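PDB 4UAP: glycosyl hydrolase, family 31/fibronectin type III domain protein from Clostridium perfringens, which binds N-acetylgalactosamine through a calcium-containing family 32 carbohydrate-binding module, probably directing a family 31 glycoside hydrolase to galacto-configured sugars. Local coordinates for residues I82-A92 and E105-Y116. Numbering follows the deposited sequence. Where two conformers were deposited one is given.
Sequences INIAAMKKVKA and EKANITSATTVY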
loop_
_atom_site.group_PDB
_atom_site.type_symbol
_atom_site.label_atom_id
_atom_site.label_comp_id
_atom_site.label_asym_id
_atom_site.label_seq_id
_atom_site.Cartn_x
_atom_site.Cartn_y
_atom_site.Cartn_z
ATOM N N ILE A 82 0.862 1.080 -16.446
ATOM C CA ILE A 82 0.963 0.407 -15.151
ATOM C C ILE A 82 1.526 -1.015 -15.332
ATOM O O ILE A 82 1.124 -1.750 -16.244
ATOM C CB ILE A 82 -0.397 0.360 -14.441
ATOM C CG1 ILE A 82 -0.228 -0.028 -12.970
ATOM C CG2 ILE A 82 -1.366 -0.583 -15.174
ATOM C CD1 ILE A 82 -1.406 0.406 -12.098
ATOM N N ASN A 83 2.476 -1.392 -14.480
ATOM C CA ASN A 83 3.120 -2.696 -14.612
ATOM C C ASN A 83 2.175 -3.826 -14.234
ATOM O O ASN A 83 1.260 -3.649 -13.433
ATOM C CB ASN A 83 4.395 -2.761 -13.759
ATOM C CG ASN A 83 5.133 -4.083 -13.907
ATOM O OD1 ASN A 83 5.075 -4.940 -13.025
ATOM N ND2 ASN A 83 5.823 -4.258 -15.039
ATOM N N ILE A 84 2.397 -4.993 -14.822
ATOM C CA ILE A 84 1.549 -6.152 -14.573
ATOM C C ILE A 84 1.532 -6.595 -13.086
ATOM O O ILE A 84 0.560 -7.196 -12.615
ATOM C CB ILE A 84 2.000 -7.322 -15.479
ATOM C CG1 ILE A 84 0.938 -8.422 -15.538
ATOM C CG2 ILE A 84 3.353 -7.850 -15.044
ATOM C CD1 ILE A 84 1.307 -9.567 -16.487
ATOM N N ALA A 85 2.589 -6.281 -12.337
ATOM C CA ALA A 85 2.644 -6.676 -10.925
ATOM C C ALA A 85 1.982 -5.646 -10.000
ATOM O O ALA A 85 1.829 -5.893 -8.806
ATOM C CB ALA A 85 4.096 -6.911 -10.500
ATOM N N ALA A 86 1.588 -4.498 -10.548
ATOM C CA ALA A 86 0.985 -3.438 -9.743
ATOM C C ALA A 86 -0.411 -3.782 -9.201
ATOM O O ALA A 86 -1.111 -4.668 -9.704
ATOM C CB ALA A 86 0.916 -2.143 -10.555
ATOM N N MET A 87 -0.797 -3.055 -8.159
ATOM C CA MET A 87 -2.130 -3.147 -7.573
ATOM C C MET A 87 -3.212 -2.786 -8.609
ATOM O O MET A 87 -3.031 -1.876 -9.426
ATOM C CB MET A 87 -2.217 -2.221 -6.349
ATOM C CG MET A 87 -3.302 -2.592 -5.319
ATOM S SD MET A 87 -3.106 -1.621 -3.793
ATOM C CE MET A 87 -3.215 0.041 -4.433
ATOM N N LYS A 88 -4.325 -3.513 -8.575
ATOM C CA LYS A 88 -5.452 -3.263 -9.469
ATOM C C LYS A 88 -6.689 -2.840 -8.684
ATOM O O LYS A 88 -7.533 -2.105 -9.191
ATOM C CB LYS A 88 -5.777 -4.509 -10.291
ATOM C CG LYS A 88 -6.880 -4.282 -11.327
ATOM C CD LYS A 88 -7.202 -5.551 -12.119
ATOM C CE LYS A 88 -8.145 -5.241 -13.276
ATOM N NZ LYS A 88 -8.569 -6.471 -14.012
ATOM N N LYS A 89 -6.794 -3.326 -7.445
ATOM C CA LYS A 89 -7.965 -3.087 -6.606
ATOM C C LYS A 89 -7.580 -3.020 -5.132
ATOM O O LYS A 89 -6.796 -3.828 -4.642
ATOM C CB LYS A 89 -9.008 -4.183 -6.825
ATOM C CG LYS A 89 -10.326 -3.973 -6.098
ATOM C CD LYS A 89 -11.308 -5.044 -6.570
ATOM C CE LYS A 89 -12.528 -5.159 -5.688
ATOM N NZ LYS A 89 -13.435 -6.234 -6.213
ATOM N N VAL A 90 -8.153 -2.060 -4.426
ATOM C CA VAL A 90 -7.743 -1.782 -3.062
ATOM C C VAL A 90 -8.946 -1.341 -2.266
ATOM O O VAL A 90 -9.898 -0.785 -2.815
ATOM C CB VAL A 90 -6.645 -0.685 -3.019
ATOM C CG1 VAL A 90 -7.197 0.662 -3.495
ATOM C CG2 VAL A 90 -6.002 -0.575 -1.627
ATOM N N LYS A 91 -8.913 -1.603 -0.969
ATOM C CA LYS A 91 -9.894 -1.012 -0.079
ATOM C C LYS A 91 -9.165 -0.446 1.123
ATOM O O LYS A 91 -7.996 -0.763 1.364
ATOM C CB LYS A 91 -10.947 -2.041 0.358
ATOM C CG LYS A 91 -10.396 -3.203 1.175
ATOM C CD LYS A 91 -11.525 -4.038 1.787
ATOM C CE LYS A 91 -10.950 -5.117 2.696
ATOM N NZ LYS A 91 -11.987 -6.044 3.229
ATOM N N ALA A 92 -9.852 0.388 1.889
ATOM C CA ALA A 92 -9.238 0.929 3.086
ATOM C C ALA A 92 -10.285 1.220 4.152
ATOM O O ALA A 92 -11.457 1.470 3.851
ATOM C CB ALA A 92 -8.446 2.185 2.757
ATOM N N GLU A 105 -13.558 1.371 -1.685
ATOM C CA GLU A 105 -12.731 0.543 -2.536
ATOM C C GLU A 105 -12.431 1.292 -3.815
ATOM O O GLU A 105 -13.266 2.047 -4.308
ATOM C CB GLU A 105 -13.445 -0.783 -2.819
ATOM C CG GLU A 105 -12.911 -1.570 -4.005
ATOM C CD GLU A 105 -13.859 -2.701 -4.416
ATOM O OE1 GLU A 105 -14.222 -3.529 -3.546
ATOM O OE2 GLU A 105 -14.251 -2.749 -5.607
ATOM N N LYS A 106 -11.225 1.116 -4.335
ATOM C CA LYS A 106 -10.898 1.671 -5.638
ATOM C C LYS A 106 -10.487 0.524 -6.538
ATOM O O LYS A 106 -9.649 -0.294 -6.154
ATOM C CB LYS A 106 -9.802 2.728 -5.521
ATOM C CG LYS A 106 -10.312 4.023 -4.874
ATOM C CD LYS A 106 -9.222 5.068 -4.720
ATOM C CE LYS A 106 -9.636 6.136 -3.703
ATOM N NZ LYS A 106 -10.923 6.795 -4.057
ATOM N N ALA A 107 -11.100 0.447 -7.720
ATOM C CA ALA A 107 -10.897 -0.690 -8.621
ATOM C C ALA A 107 -10.376 -0.256 -9.989
ATOM O O ALA A 107 -10.362 0.934 -10.304
ATOM C CB ALA A 107 -12.200 -1.478 -8.771
ATOM N N ASN A 108 -9.935 -1.232 -10.786
ATOM C CA ASN A 108 -9.411 -0.981 -12.126
ATOM C C ASN A 108 -8.339 0.095 -12.132
ATOM O O ASN A 108 -8.312 0.971 -12.997
ATOM C CB ASN A 108 -10.552 -0.607 -13.066
ATOM C CG ASN A 108 -11.617 -1.675 -13.117
ATOM O OD1 ASN A 108 -12.731 -1.485 -12.627
ATOM N ND2 ASN A 108 -11.273 -2.822 -13.685
ATOM N N ILE A 109 -7.448 0.022 -11.152
ATOM C CA ILE A 109 -6.390 1.006 -11.024
ATOM C C ILE A 109 -5.466 0.942 -12.222
ATOM O O ILE A 109 -4.995 -0.137 -12.573
ATOM C CB ILE A 109 -5.582 0.790 -9.730
ATOM C CG1 ILE A 109 -6.486 1.043 -8.514
ATOM C CG2 ILE A 109 -4.355 1.698 -9.708
ATOM C CD1 ILE A 109 -5.908 0.534 -7.198
ATOM N N THR A 110 -5.216 2.090 -12.852
ATOM C CA THR A 110 -4.290 2.156 -13.981
ATOM C C THR A 110 -3.311 3.322 -13.891
ATOM O O THR A 110 -2.463 3.478 -14.766
ATOM C CB THR A 110 -5.034 2.286 -15.339
ATOM O OG1 THR A 110 -5.900 3.431 -15.306
ATOM C CG2 THR A 110 -5.847 1.027 -15.646
ATOM N N SER A 111 -3.423 4.149 -12.857
ATOM C CA SER A 111 -2.616 5.370 -12.807
ATOM C C SER A 111 -1.420 5.260 -11.860
ATOM O O SER A 111 -1.356 4.353 -11.028
ATOM C CB SER A 111 -3.486 6.560 -12.403
ATOM O OG SER A 111 -4.070 6.339 -11.137
ATOM N N ALA A 112 -0.487 6.206 -11.980
ATOM C CA ALA A 112 0.735 6.197 -11.180
ATOM C C ALA A 112 0.445 6.343 -9.685
ATOM O O ALA A 112 1.212 5.867 -8.853
ATOM C CB ALA A 112 1.682 7.300 -11.641
ATOM N N THR A 113 -0.652 7.012 -9.342
ATOM C CA THR A 113 -1.022 7.133 -7.932
ATOM C C THR A 113 -2.476 6.782 -7.740
ATOM O O THR A 113 -3.299 6.971 -8.640
ATOM C CB THR A 113 -0.796 8.557 -7.366
ATOM O OG1 THR A 113 -1.594 9.495 -8.098
ATOM C CG2 THR A 113 0.672 8.958 -7.446
ATOM N N THR A 114 -2.776 6.260 -6.560
ATOM C CA THR A 114 -4.139 6.005 -6.148
ATOM C C THR A 114 -4.343 6.841 -4.906
ATOM O O THR A 114 -3.675 6.625 -3.895
ATOM C CB THR A 114 -4.386 4.517 -5.863
ATOM O OG1 THR A 114 -4.266 3.784 -7.090
ATOM C CG2 THR A 114 -5.782 4.291 -5.263
ATOM N N VAL A 115 -5.234 7.820 -4.995
ATOM C CA VAL A 115 -5.377 8.798 -3.927
ATOM C C VAL A 115 -6.717 8.651 -3.207
ATOM O O VAL A 115 -7.778 8.665 -3.836
ATOM C CB VAL A 115 -5.227 10.230 -4.471
ATOM C CG1 VAL A 115 -5.379 11.258 -3.346
ATOM C CG2 VAL A 115 -3.870 10.393 -5.150
ATOM N N TYR A 116 -6.648 8.468 -1.890
ATOM C CA TYR A 116 -7.827 8.503 -1.027
ATOM C C TYR A 116 -7.967 9.899 -0.451
ATOM O O TYR A 116 -7.170 10.306 0.400
ATOM C CB TYR A 116 -7.724 7.467 0.104
ATOM C CG TYR A 116 -8.209 6.081 -0.266
ATOM C CD1 TYR A 116 -7.430 5.229 -1.045
ATOM C CD2 TYR A 116 -9.444 5.619 0.170
ATOM C CE1 TYR A 116 -7.871 3.948 -1.377
ATOM C CE2 TYR A 116 -9.895 4.352 -0.154
ATOM C CZ TYR A 116 -9.107 3.518 -0.932
ATOM O OH TYR A 116 -9.565 2.255 -1.249
HETATM O O HOH W 1 -1.729 2.472 -17.085
HETATM O O HOH W 2 -15.138 -5.952 -4.398
#
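Val90 and Lys106 form an antiparallel hydrogen-bonded pair: Val90 N donates to Lys106 O at 2.9 Å and Lys106 N returns to Val90 O at 2.8 Å. Lys91 and Glu105 follow as a non-hydrogen-bonded pair. Past Lys106 the chain leaves the sheet, yet Ile109 N still reaches Lys88 O, 2.9 Å away and almost straight at 177°. At the far end one water bridges Ile82 N and Thr110 O.

From the loop that follows, the side chain of Ile109 points back at 82-92. Its CG1 lies beside the backbone N (chi1 -65°), which carries CD1 over the Lys88 carbonyl to meet Met87 CE and Val90 CG1; CG2 meets Ile82 CD1 at 4.0 Å from the other branch. Val90 CG1 also lies in the plane of the Tyr116 ring, 4.0 Å from CE1 at its edge, while the Ala92 methyl sits over a face in a CH-pi contact, CB 4.3 Å from the ring centroid. Tyr116 OH is hydrogen-bonded to Gly104 O. On the outer surface, the extended chains of Lys89 and Glu105 meet with Glu105 OE2 closer to Lys89 CE, at 3.0 Å, than to NZ, so their salt bridge is a long one at 3.6 Å.

Strands 87-96 and 99-106 make a hairpin at the edge of one sheet of the beta-sandwich, and strand 125-133 flanks 87-96 on its other side, where Lys88 and Lys89 form a classic bulge opposite Asp132. The loop after 106 crosses to strand 113-118 of the second sheet, whose neighbour 64-74 supplies Ile72 against Met87 and Phe70 stacked on Tyr116.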